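Local coordinates for protein putative NADPH:quinone reductase (Bacillus thuringiensis, PDB 3GMS) that is of unproven function but probably transfers hydride from NADPH to quinone-like substrates, as a medium-chain dehydrogenase/reductase, at residues K31-F36 against T105-V110; G72-V77 against K88-L93; A217-G222 against G237-I242; L229-R234 against T257-H262. All coordinates share one frame; numbering follows the deposited sequence. Where two conformers were deposited one is given.

Interaction 1: residues K31-F36 against T105-V110; sequences KDNEVF and TSADFV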
loop_
_atom_site.group_PDB
_atom_site.type_symbol
_atom_site.label_atom_id
_atom_site.label_comp_id
_atom_site.label_asym_id
_atom_site.label_seq_id
_atom_site.Cartn_x
_atom_site.Cartn_y
_atom_site.Cartn_z
ATOM N N LYS A 31 9.994 -19.093 18.557
ATOM C CA LYS A 31 8.850 -19.472 19.390
ATOM C C LYS A 31 8.009 -20.496 18.646
ATOM O O LYS A 31 8.175 -20.676 17.437
ATOM C CB LYS A 31 8.012 -18.236 19.782
ATOM C CG LYS A 31 8.764 -17.186 20.600
ATOM C CD LYS A 31 8.096 -15.807 20.415
ATOM C CE LYS A 31 9.133 -14.675 20.300
ATOM N NZ LYS A 31 9.320 -13.942 21.581
ATOM N N ASP A 32 7.101 -21.161 19.367
ATOM C CA ASP A 32 6.357 -22.299 18.813
ATOM C C ASP A 32 5.648 -22.110 17.468
ATOM O O ASP A 32 5.633 -23.045 16.658
ATOM C CB ASP A 32 5.344 -22.851 19.833
ATOM C CG ASP A 32 6.005 -23.428 21.072
ATOM O OD1 ASP A 32 7.086 -24.047 20.933
ATOM O OD2 ASP A 32 5.414 -23.275 22.176
ATOM N N ASN A 33 5.028 -20.948 17.238
ATOM C CA ASN A 33 4.264 -20.753 15.994
ATOM C C ASN A 33 4.949 -19.792 15.003
ATOM O O ASN A 33 4.302 -19.312 14.070
ATOM C CB ASN A 33 2.808 -20.303 16.270
ATOM C CG ASN A 33 1.817 -20.717 15.137
ATOM O OD1 ASN A 33 1.898 -21.829 14.576
ATOM N ND2 ASN A 33 0.878 -19.816 14.802
ATOM N N GLU A 34 6.249 -19.563 15.183
ATOM C CA GLU A 34 6.992 -18.578 14.361
ATOM C C GLU A 34 7.616 -19.169 13.101
ATOM O O GLU A 34 7.985 -20.350 13.056
ATOM C CB GLU A 34 8.119 -17.932 15.157
ATOM C CG GLU A 34 7.702 -16.965 16.236
ATOM C CD GLU A 34 8.881 -16.170 16.795
ATOM O OE1 GLU A 34 9.951 -16.755 17.114
ATOM O OE2 GLU A 34 8.719 -14.945 16.918
ATOM N N VAL A 35 7.746 -18.321 12.079
ATOM C CA VAL A 35 8.399 -18.707 10.830
ATOM C C VAL A 35 9.569 -17.719 10.675
ATOM O O VAL A 35 9.392 -16.545 10.952
ATOM C CB VAL A 35 7.388 -18.655 9.648
ATOM C CG1 VAL A 35 8.079 -18.909 8.311
ATOM C CG2 VAL A 35 6.271 -19.710 9.892
ATOM N N PHE A 36 10.741 -18.214 10.270
ATOM C CA PHE A 36 11.968 -17.427 10.241
ATOM C C PHE A 36 12.403 -17.325 8.765
ATOM O O PHE A 36 12.685 -18.355 8.130
ATOM C CB PHE A 36 13.020 -18.157 11.110
ATOM C CG PHE A 36 14.373 -17.499 11.140
ATOM C CD1 PHE A 36 14.585 -16.376 11.907
ATOM C CD2 PHE A 36 15.450 -18.040 10.420
ATOM C CE1 PHE A 36 15.828 -15.782 11.945
ATOM C CE2 PHE A 36 16.688 -17.454 10.449
ATOM C CZ PHE A 36 16.887 -16.323 11.220
ATOM N N THR A 105 7.551 -13.964 11.779
ATOM C CA THR A 105 6.171 -13.623 11.979
ATOM C C THR A 105 5.438 -14.929 12.326
ATOM O O THR A 105 6.010 -16.024 12.171
ATOM C CB THR A 105 5.501 -12.996 10.704
ATOM O OG1 THR A 105 4.176 -12.553 11.039
ATOM C CG2 THR A 105 5.400 -14.039 9.564
ATOM N N SER A 106 4.200 -14.807 12.768
ATOM C CA SER A 106 3.364 -15.978 13.038
ATOM C C SER A 106 3.088 -16.767 11.742
ATOM O O SER A 106 2.837 -16.173 10.662
ATOM C CB SER A 106 2.047 -15.539 13.692
ATOM O OG SER A 106 1.056 -16.555 13.585
ATOM N N ALA A 107 3.106 -18.102 11.842
ATOM C CA ALA A 107 2.663 -18.943 10.713
ATOM C C ALA A 107 1.345 -18.513 10.076
ATOM O O ALA A 107 1.166 -18.674 8.868
ATOM C CB ALA A 107 2.563 -20.404 11.128
ATOM N N ASP A 108 0.414 -18.005 10.881
ATOM C CA ASP A 108 -0.897 -17.545 10.382
ATOM C C ASP A 108 -0.826 -16.544 9.246
ATOM O O ASP A 108 -1.723 -16.462 8.417
ATOM C CB ASP A 108 -1.727 -16.916 11.525
ATOM C CG ASP A 108 -2.197 -17.946 12.531
ATOM O OD1 ASP A 108 -1.804 -19.130 12.388
ATOM O OD2 ASP A 108 -2.943 -17.560 13.454
ATOM N N PHE A 109 0.242 -15.770 9.219
ATOM C CA PHE A 109 0.283 -14.611 8.327
ATOM C C PHE A 109 1.366 -14.737 7.273
ATOM O O PHE A 109 1.714 -13.760 6.608
ATOM C CB PHE A 109 0.512 -13.335 9.147
ATOM C CG PHE A 109 -0.468 -13.182 10.272
ATOM C CD1 PHE A 109 -1.841 -13.344 10.036
ATOM C CD2 PHE A 109 -0.020 -12.913 11.566
ATOM C CE1 PHE A 109 -2.780 -13.230 11.092
ATOM C CE2 PHE A 109 -0.954 -12.805 12.618
ATOM C CZ PHE A 109 -2.322 -12.962 12.364
ATOM N N VAL A 110 1.943 -15.931 7.158
ATOM C CA VAL A 110 2.887 -16.222 6.095
ATOM C C VAL A 110 2.136 -16.482 4.777
ATOM O O VAL A 110 1.299 -17.381 4.687
ATOM C CB VAL A 110 3.784 -17.431 6.499
ATOM C CG1 VAL A 110 4.592 -17.873 5.340
ATOM C CG2 VAL A 110 4.710 -17.052 7.676
#

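Interaction 2: residues G72-V77 against K88-L93; sequences GIVENV and KRVLPL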
loop_
_atom_site.group_PDB
_atom_site.type_symbol
_atom_site.label_atom_id
_atom_site.label_comp_id
_atom_site.label_asym_id
_atom_site.label_seq_id
_atom_site.Cartn_x
_atom_site.Cartn_y
_atom_site.Cartn_z
ATOM N N GLY A 72 10.747 -13.396 0.937
ATOM C CA GLY A 72 11.982 -14.093 1.333
ATOM C C GLY A 72 11.768 -15.597 1.324
ATOM O O GLY A 72 10.713 -16.078 0.881
ATOM N N ILE A 73 12.782 -16.321 1.814
ATOM C CA ILE A 73 12.788 -17.800 1.843
ATOM C C ILE A 73 12.755 -18.277 3.281
ATOM O O ILE A 73 13.554 -17.827 4.086
ATOM C CB ILE A 73 14.093 -18.358 1.201
ATOM C CG1 ILE A 73 14.232 -17.883 -0.230
ATOM C CG2 ILE A 73 14.153 -19.916 1.329
ATOM C CD1 ILE A 73 13.097 -18.346 -1.086
ATOM N N VAL A 74 11.833 -19.188 3.597
ATOM C CA VAL A 74 11.742 -19.723 4.932
ATOM C C VAL A 74 12.979 -20.556 5.179
ATOM O O VAL A 74 13.285 -21.439 4.366
ATOM C CB VAL A 74 10.515 -20.647 5.092
ATOM C CG1 VAL A 74 10.444 -21.267 6.497
ATOM C CG2 VAL A 74 9.216 -19.925 4.768
ATOM N N GLU A 75 13.679 -20.250 6.272
ATOM C CA GLU A 75 14.913 -20.954 6.684
ATOM C C GLU A 75 14.676 -21.895 7.854
ATOM O O GLU A 75 15.399 -22.901 8.022
ATOM C CB GLU A 75 15.983 -19.954 7.129
ATOM C CG GLU A 75 16.469 -19.018 6.063
ATOM C CD GLU A 75 17.570 -19.596 5.214
ATOM O OE1 GLU A 75 17.304 -20.542 4.438
ATOM O OE2 GLU A 75 18.701 -19.073 5.317
ATOM N N ASN A 76 13.729 -21.530 8.709
ATOM C CA ASN A 76 13.434 -22.342 9.906
ATOM C C ASN A 76 12.029 -22.033 10.387
ATOM O O ASN A 76 11.455 -21.000 10.021
ATOM C CB ASN A 76 14.469 -22.097 11.008
ATOM C CG ASN A 76 14.638 -23.309 11.931
ATOM O OD1 ASN A 76 13.953 -24.339 11.771
ATOM N ND2 ASN A 76 15.550 -23.187 12.889
ATOM N N VAL A 77 11.449 -22.932 11.167
ATOM C CA VAL A 77 10.121 -22.734 11.741
ATOM C C VAL A 77 10.143 -23.219 13.192
ATOM O O VAL A 77 10.989 -24.046 13.567
ATOM C CB VAL A 77 9.000 -23.457 10.934
ATOM C CG1 VAL A 77 8.887 -22.902 9.490
ATOM C CG2 VAL A 77 9.197 -24.998 10.918
ATOM N N LYS A 88 10.483 -22.599 1.176
ATOM C CA LYS A 88 9.407 -21.967 0.381
ATOM C C LYS A 88 9.612 -20.446 0.311
ATOM O O LYS A 88 10.087 -19.871 1.260
ATOM C CB LYS A 88 8.030 -22.248 0.994
ATOM C CG LYS A 88 7.521 -23.710 0.897
ATOM C CD LYS A 88 7.005 -24.068 -0.494
ATOM C CE LYS A 88 6.355 -25.464 -0.497
ATOM N NZ LYS A 88 7.302 -26.486 0.026
ATOM N N ARG A 89 9.255 -19.821 -0.819
ATOM C CA ARG A 89 9.224 -18.354 -0.945
ATOM C C ARG A 89 7.878 -17.845 -0.422
ATOM O O ARG A 89 6.825 -18.330 -0.826
ATOM C CB ARG A 89 9.398 -17.902 -2.416
ATOM C CG ARG A 89 10.641 -17.017 -2.642
ATOM C CD ARG A 89 10.793 -16.375 -4.053
ATOM N NE ARG A 89 9.949 -17.052 -5.001
ATOM C CZ ARG A 89 9.204 -16.431 -5.899
ATOM N NH1 ARG A 89 8.402 -17.142 -6.658
ATOM N NH2 ARG A 89 9.235 -15.105 -6.009
ATOM N N VAL A 90 7.938 -16.848 0.457
ATOM C CA VAL A 90 6.779 -16.375 1.203
ATOM C C VAL A 90 6.850 -14.869 1.447
ATOM O O VAL A 90 7.947 -14.295 1.444
ATOM C CB VAL A 90 6.673 -17.052 2.619
ATOM C CG1 VAL A 90 6.638 -18.597 2.488
ATOM C CG2 VAL A 90 7.750 -16.620 3.555
ATOM N N LEU A 91 5.691 -14.263 1.700
ATOM C CA LEU A 91 5.683 -12.916 2.313
ATOM C C LEU A 91 5.528 -13.062 3.830
ATOM O O LEU A 91 4.486 -13.551 4.292
ATOM C CB LEU A 91 4.533 -12.056 1.763
ATOM C CG LEU A 91 4.297 -12.108 0.252
ATOM C CD1 LEU A 91 3.053 -11.241 -0.102
ATOM C CD2 LEU A 91 5.542 -11.702 -0.578
ATOM N N PRO A 92 6.549 -12.674 4.598
ATOM C CA PRO A 92 6.359 -12.827 6.061
ATOM C C PRO A 92 5.721 -11.570 6.708
ATOM O O PRO A 92 6.433 -10.681 7.199
ATOM C CB PRO A 92 7.768 -13.055 6.542
ATOM C CG PRO A 92 8.655 -12.265 5.587
ATOM C CD PRO A 92 7.947 -12.282 4.251
ATOM N N LEU A 93 4.403 -11.482 6.663
ATOM C CA LEU A 93 3.715 -10.208 6.954
ATOM C C LEU A 93 3.196 -10.192 8.385
ATOM O O LEU A 93 3.140 -11.236 9.024
ATOM C CB LEU A 93 2.597 -9.975 5.934
ATOM C CG LEU A 93 2.989 -10.096 4.459
ATOM C CD1 LEU A 93 1.792 -9.935 3.510
ATOM C CD2 LEU A 93 4.080 -9.040 4.102
#

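Interaction 3: residues A217-G222 against G237-I242; sequences AIDSIG and GHFLTI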
loop_
_atom_site.group_PDB
_atom_site.type_symbol
_atom_site.label_atom_id
_atom_site.label_comp_id
_atom_site.label_asym_id
_atom_site.label_seq_id
_atom_site.Cartn_x
_atom_site.Cartn_y
_atom_site.Cartn_z
ATOM N N ALA A 217 -15.735 8.039 -3.458
ATOM C CA ALA A 217 -14.464 8.731 -3.627
ATOM C C ALA A 217 -13.442 8.224 -2.623
ATOM O O ALA A 217 -13.804 7.888 -1.478
ATOM C CB ALA A 217 -14.616 10.219 -3.485
ATOM N N ILE A 218 -12.194 8.134 -3.079
ATOM C CA ILE A 218 -11.079 7.716 -2.212
ATOM C C ILE A 218 -10.075 8.845 -2.201
ATOM O O ILE A 218 -9.490 9.174 -3.246
ATOM C CB ILE A 218 -10.479 6.351 -2.667
ATOM C CG1 ILE A 218 -11.582 5.281 -2.572
ATOM C CG2 ILE A 218 -9.243 5.990 -1.779
ATOM C CD1 ILE A 218 -11.150 3.845 -2.873
ATOM N N ASP A 219 -9.921 9.438 -1.018
ATOM C CA ASP A 219 -9.020 10.570 -0.785
ATOM C C ASP A 219 -7.716 10.133 -0.094
ATOM O O ASP A 219 -7.749 9.496 0.975
ATOM C CB ASP A 219 -9.772 11.608 0.040
ATOM C CG ASP A 219 -8.908 12.798 0.476
ATOM O OD1 ASP A 219 -8.038 13.264 -0.280
ATOM O OD2 ASP A 219 -9.159 13.299 1.591
ATOM N N SER A 220 -6.604 10.483 -0.731
ATOM C CA SER A 220 -5.257 10.261 -0.206
ATOM C C SER A 220 -4.623 11.554 0.302
ATOM O O SER A 220 -3.569 11.518 0.926
ATOM C CB SER A 220 -4.347 9.671 -1.303
ATOM O OG SER A 220 -4.799 8.385 -1.656
ATOM N N ILE A 221 -5.266 12.694 0.033
ATOM C CA ILE A 221 -4.629 14.000 0.237
ATOM C C ILE A 221 -5.149 14.782 1.426
ATOM O O ILE A 221 -4.362 15.340 2.196
ATOM C CB ILE A 221 -4.808 14.901 -1.038
ATOM C CG1 ILE A 221 -4.254 14.188 -2.285
ATOM C CG2 ILE A 221 -4.120 16.277 -0.845
ATOM C CD1 ILE A 221 -4.455 14.998 -3.615
ATOM N N GLY A 222 -6.470 14.834 1.576
ATOM C CA GLY A 222 -7.070 15.650 2.643
ATOM C C GLY A 222 -7.147 17.139 2.310
ATOM O O GLY A 222 -6.976 17.535 1.145
ATOM N N GLY A 237 -23.589 9.382 -1.257
ATOM C CA GLY A 237 -22.414 8.724 -1.835
ATOM C C GLY A 237 -21.463 8.442 -0.686
ATOM O O GLY A 237 -21.656 8.959 0.425
ATOM N N HIS A 238 -20.402 7.692 -0.963
ATOM C CA HIS A 238 -19.537 7.211 0.103
ATOM C C HIS A 238 -18.131 7.776 -0.110
ATOM O O HIS A 238 -17.491 7.502 -1.149
ATOM C CB HIS A 238 -19.546 5.688 0.095
ATOM C CG HIS A 238 -19.061 5.065 1.384
ATOM N ND1 HIS A 238 -19.162 3.713 1.648
ATOM C CD2 HIS A 238 -18.463 5.614 2.472
ATOM C CE1 HIS A 238 -18.659 3.459 2.847
ATOM N NE2 HIS A 238 -18.226 4.598 3.366
ATOM N N PHE A 239 -17.655 8.537 0.881
ATOM C CA PHE A 239 -16.334 9.177 0.853
ATOM C C PHE A 239 -15.438 8.395 1.809
ATOM O O PHE A 239 -15.825 8.131 2.968
ATOM C CB PHE A 239 -16.445 10.610 1.318
ATOM C CG PHE A 239 -15.134 11.350 1.402
ATOM C CD1 PHE A 239 -14.512 11.820 0.249
ATOM C CD2 PHE A 239 -14.545 11.616 2.634
ATOM C CE1 PHE A 239 -13.327 12.545 0.325
ATOM C CE2 PHE A 239 -13.357 12.351 2.732
ATOM C CZ PHE A 239 -12.726 12.802 1.558
ATOM N N LEU A 240 -14.283 7.987 1.308
ATOM C CA LEU A 240 -13.349 7.196 2.130
ATOM C C LEU A 240 -11.943 7.814 2.107
ATOM O O LEU A 240 -11.424 8.113 1.029
ATOM C CB LEU A 240 -13.332 5.761 1.615
ATOM C CG LEU A 240 -12.561 4.698 2.401
ATOM C CD1 LEU A 240 -13.311 4.392 3.727
ATOM C CD2 LEU A 240 -12.452 3.451 1.546
ATOM N N THR A 241 -11.310 8.028 3.262
ATOM C CA THR A 241 -9.941 8.514 3.204
ATOM C C THR A 241 -8.987 7.339 3.414
ATOM O O THR A 241 -9.289 6.406 4.195
ATOM C CB THR A 241 -9.612 9.642 4.185
ATOM O OG1 THR A 241 -9.719 9.156 5.520
ATOM C CG2 THR A 241 -10.557 10.804 4.031
ATOM N N ILE A 242 -7.872 7.356 2.688
ATOM C CA ILE A 242 -6.845 6.299 2.879
ATOM C C ILE A 242 -5.479 6.868 3.216
ATOM O O ILE A 242 -4.538 6.109 3.546
ATOM C CB ILE A 242 -6.718 5.350 1.658
ATOM C CG1 ILE A 242 -6.379 6.106 0.369
ATOM C CG2 ILE A 242 -7.933 4.417 1.542
ATOM C CD1 ILE A 242 -5.921 5.162 -0.792
#

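Interaction 4: residues L229-R234 against T257-H262; sequences LAFSLR and TKAKVH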
loop_
_atom_site.group_PDB
_atom_site.type_symbol
_atom_site.label_atom_id
_atom_site.label_comp_id
_atom_site.label_asym_id
_atom_site.label_seq_id
_atom_site.Cartn_x
_atom_site.Cartn_y
_atom_site.Cartn_z
ATOM N N LEU A 229 -13.174 16.772 -3.314
ATOM C CA LEU A 229 -13.500 15.421 -3.769
ATOM C C LEU A 229 -14.820 14.892 -3.172
ATOM O O LEU A 229 -15.624 14.247 -3.869
ATOM C CB LEU A 229 -12.355 14.439 -3.469
ATOM C CG LEU A 229 -12.296 13.152 -4.317
ATOM C CD1 LEU A 229 -11.803 13.435 -5.772
ATOM C CD2 LEU A 229 -11.360 12.136 -3.627
ATOM N N ALA A 230 -15.033 15.147 -1.882
ATOM C CA ALA A 230 -16.263 14.722 -1.202
ATOM C C ALA A 230 -17.467 15.448 -1.816
ATOM O O ALA A 230 -18.498 14.868 -2.061
ATOM C CB ALA A 230 -16.176 15.039 0.283
ATOM N N PHE A 231 -17.301 16.734 -2.057
ATOM C CA PHE A 231 -18.402 17.493 -2.663
ATOM C C PHE A 231 -18.731 17.113 -4.097
ATOM O O PHE A 231 -19.777 17.537 -4.640
ATOM C CB PHE A 231 -18.116 18.984 -2.535
ATOM C CG PHE A 231 -18.566 19.565 -1.220
ATOM C CD1 PHE A 231 -17.809 19.370 -0.065
ATOM C CD2 PHE A 231 -19.747 20.315 -1.139
ATOM C CE1 PHE A 231 -18.205 19.918 1.174
ATOM C CE2 PHE A 231 -20.170 20.867 0.090
ATOM C CZ PHE A 231 -19.401 20.664 1.255
ATOM N N SER A 232 -17.872 16.327 -4.746
ATOM C CA SER A 232 -18.183 15.850 -6.092
ATOM C C SER A 232 -18.979 14.554 -6.085
ATOM O O SER A 232 -19.239 13.957 -7.126
ATOM C CB SER A 232 -16.914 15.712 -6.946
ATOM O OG SER A 232 -16.153 16.903 -6.927
ATOM N N LEU A 233 -19.373 14.098 -4.905
ATOM C CA LEU A 233 -20.233 12.910 -4.826
ATOM C C LEU A 233 -21.711 13.245 -4.774
ATOM O O LEU A 233 -22.086 14.290 -4.252
ATOM C CB LEU A 233 -19.917 12.116 -3.551
ATOM C CG LEU A 233 -18.456 11.709 -3.524
ATOM C CD1 LEU A 233 -18.162 11.075 -2.165
ATOM C CD2 LEU A 233 -18.175 10.774 -4.663
ATOM N N ARG A 234 -22.531 12.312 -5.237
ATOM C CA ARG A 234 -23.976 12.401 -5.086
ATOM C C ARG A 234 -24.330 12.378 -3.595
ATOM O O ARG A 234 -23.538 11.871 -2.772
ATOM C CB ARG A 234 -24.667 11.261 -5.833
ATOM C CG ARG A 234 -24.412 9.837 -5.299
ATOM C CD ARG A 234 -25.191 8.837 -6.103
ATOM N NE ARG A 234 -24.880 7.451 -5.748
ATOM C CZ ARG A 234 -25.250 6.827 -4.622
ATOM N NH1 ARG A 234 -25.950 7.462 -3.690
ATOM N NH2 ARG A 234 -24.903 5.553 -4.429
ATOM N N THR A 257 -23.062 17.497 6.555
ATOM C CA THR A 257 -24.238 18.359 6.668
ATOM C C THR A 257 -24.501 19.119 5.371
ATOM O O THR A 257 -25.647 19.213 4.944
ATOM C CB THR A 257 -24.156 19.331 7.870
ATOM O OG1 THR A 257 -23.180 20.349 7.606
ATOM C CG2 THR A 257 -23.771 18.583 9.150
ATOM N N LYS A 258 -23.440 19.616 4.726
ATOM C CA LYS A 258 -23.563 20.365 3.455
ATOM C C LYS A 258 -23.612 19.470 2.194
ATOM O O LYS A 258 -24.468 19.662 1.318
ATOM C CB LYS A 258 -22.487 21.465 3.336
ATOM C CG LYS A 258 -22.467 22.460 4.526
ATOM C CD LYS A 258 -22.465 23.942 4.097
ATOM C CE LYS A 258 -21.061 24.563 3.992
ATOM N NZ LYS A 258 -20.235 24.007 2.873
ATOM N N ALA A 259 -22.722 18.483 2.098
ATOM C CA ALA A 259 -22.687 17.624 0.909
ATOM C C ALA A 259 -23.553 16.364 1.036
ATOM O O ALA A 259 -23.818 15.695 0.036
ATOM C CB ALA A 259 -21.250 17.279 0.521
ATOM N N LYS A 260 -24.006 16.053 2.256
ATOM C CA LYS A 260 -24.898 14.891 2.501
ATOM C C LYS A 260 -24.288 13.531 2.135
ATOM O O LYS A 260 -25.000 12.634 1.690
ATOM C CB LYS A 260 -26.271 15.038 1.792
ATOM C CG LYS A 260 -27.341 15.875 2.503
ATOM C CD LYS A 260 -26.993 17.373 2.475
ATOM C CE LYS A 260 -28.214 18.264 2.720
ATOM N NZ LYS A 260 -27.816 19.440 3.540
ATOM N N VAL A 261 -22.979 13.381 2.330
ATOM C CA VAL A 261 -22.312 12.119 1.979
ATOM C C VAL A 261 -21.914 11.369 3.231
ATOM O O VAL A 261 -21.756 11.994 4.284
ATOM C CB VAL A 261 -21.067 12.308 1.059
ATOM C CG1 VAL A 261 -21.397 13.164 -0.173
ATOM C CG2 VAL A 261 -19.925 12.868 1.783
ATOM N N HIS A 262 -21.802 10.050 3.119
ATOM C CA HIS A 262 -21.272 9.189 4.207
ATOM C C HIS A 262 -19.758 9.212 4.133
ATOM O O HIS A 262 -19.214 9.039 3.056
ATOM C CB HIS A 262 -21.729 7.744 4.042
ATOM C CG HIS A 262 -23.207 7.594 3.889
ATOM N ND1 HIS A 262 -23.783 6.971 2.801
ATOM C CD2 HIS A 262 -24.234 8.004 4.676
ATOM C CE1 HIS A 262 -25.099 6.980 2.935
ATOM N NE2 HIS A 262 -25.400 7.611 4.057
HETATM O O HOH W 1 -23.793 15.907 -2.692
#

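Interaction 1: residues K31-F36 against T105-V110
The carbonyl oxygen of T105 meets two groups of the facing strand: V35 N donates a hydrogen bond to T105 O at 2.9 Å, and E34 CA adds a weak C-H···O contact to the same oxygen at 3.5 Å. V35 and T105 form an antiparallel hydrogen-bonded pair, whose return bond, T105 N to V35 O, is longer at 3.3 Å. Two residues off in each segment, N33 O accepts from A107 N at 2.8 Å, nearly straight at 169°, which ties the turn K31-E34 to the start of the 3-10 segment 107-108. Beside it the N33 amide, its CG anti to the backbone N (chi1 -153°), rests OD1 3.8 Å from the CB of A107. The amide plane stands 80° from the D108 carboxylate. S106 OG accepts from D108 N, an ST turn suited to a small hydroxyl residue where a strand ends. On the buried side V35 and V110 reach tip to tip, V110 CG2 lying 3.7 Å from V35 CB; branched, apolar valines suit this interior, which V90 and V74 extend. T105 also belongs there, its OG1 satisfied by the L93 carbonyl. Such antiparallel pairing, running out into turns, is part of the curled sheet of the GroES-like domain of medium-chain dehydrogenases.

Interaction 2: residues G72-V77 against K88-L93
V74 lies across V90 at about a right angle, and its side chain can be followed outward from the backbone. Its CB sits 3.9 Å from K88 O, the oxygen that also accepts V74 N at 3.0 Å. From there CG2, anti to the carbonyl carbon, passes 3.6 Å from K88 O and ends against V90 CG1 at 3.7 Å, while V74 as a whole also packs on V35. Compact branched side chains suit this buried spot: they fill the interior without reaching far. Two residues earlier, G72 pairs with V90 as an antiparallel hydrogen-bonded pair, V90 N to G72 O at 2.9 Å and G72 N to V90 O at 3.0 Å; the CA of R89 adds a C-H···O contact to G72 O. On the face opposite V90, I73 and R89 form the non-hydrogen-bonded pair. The long arginine then leads its charged end away from I73 to a salt bridge with D119 and a hydrogen bond to I117 O. The short strand segments run at 96° to each other in N-to-C direction, and pairing covers little more than G72-V74. Further on, E75 and N76 both face F36, a classic beta bulge. Two antiparallel strands consecutive in the chain, 71-77 and 89-92, make a beta hairpin, here within the GroES-like domain.

Interaction 3: residues A217-G222 against G237-I242
Backbone hydrogen bonds between A217-D219 and H238-I242 follow the alternating scheme of parallel strands. A217 N donates to H238 O and L240 N to A217 O; then D219 N donates to L240 O at 2.9 Å and I242 N to D219 O at 2.7 Å, both nearly straight at 169°. Weaker C-H···O contacts reinforce two of these oxygens: the CA of I218 approaches L240 O, and that of T241 approaches D219 O, each at 3.3 Å. D219 carries the side-chain bonds at the strand end. Its CG is anti to the backbone N (chi1 175°), and OD1 accepts from both I221 N, at 2.8 Å and from above the carboxylate plane, and G222 N, at 2.9 Å and on the syn side. The first bond makes an Asx turn, the second an Asx motif, with N151 as a further partner of OD1. Glycine suits position 222, where a CB would press on the preceding carbonyl oxygen. Apolar contacts form two groups. The CB atoms of A217 and D219 approach the F239 ring obliquely, D219 CB 3.5 Å from CZ, with ring and carboxylate planes 32° apart. I218, on the other face, meets I242 just past the strand end, CG2 to CD1 3.6 Å. Helix 223-231 covers the F239 face and helix 127-139 covers I218, L240 and I242, while strands 147-150 and 262-265 flank the pair in a Rossmann-like sheet.

Interaction 4: residues L229-R234 against T257-H262
F231 offers one ring face to the methyl of A259, and this CH-pi contact carries much of the meeting: A259 CB stands 3.7 Å from the ring centroid, only 8° off the normal. A methyl is small enough to sit close over the ring centre. K258 crosses obliquely at the far end of the ring, its CB and NZ each 3.8 Å from F231 CZ; its ammonium also forms a salt bridge with E254. V261 is the second large contributor. Its CG1, anti to the carbonyl carbon and beside the backbone N (chi1 -51°), touches L233 CB at 3.8 Å and R234 O at 3.6 Å, so a short branched residue joins an apolar neighbour to the backbone. No direct hydrogen bond crosses between the segments. Instead, a single water links them, donating to L233 O at 2.8 Å and to A259 O at 2.7 Å, and so gives each carbonyl a donor. K260, with positive phi, lets the chain turn between A259 and V261. The contact thus sets the last part of helix 223-231 and strand 233-234 against the connection from helix 252-257 to strand 262-265; I255 of helix 252-257 packs on A230 and V261, while L233 leans on strands 214-219 and 147-150.

In the fold
From the N terminus, the chain enters interaction 1 at 31-36 and closes that loop only at 105-110. Interaction 2 (72-77 with 88-93) is nested inside it, a hairpin closing a loop of ten residues, whose first strand neighbours strand 34-43. Together they tie up the GroES-like domain, their centres about 9 Å apart. In the Rossmann-like domain interactions 3 and 4 cross: 217-222, 229-234, 237-242 and 257-262 alternate. Interaction 3 closes the beta-alpha-beta crossover of strand 214-219, helix 223-231 and strand 237-241; interaction 4 closes a longer, overlapping loop and leads into strand 262-265 alongside. Interactions 1 and 3 lie about 34 Å apart, centre to centre, on opposite sides of the chain's centre.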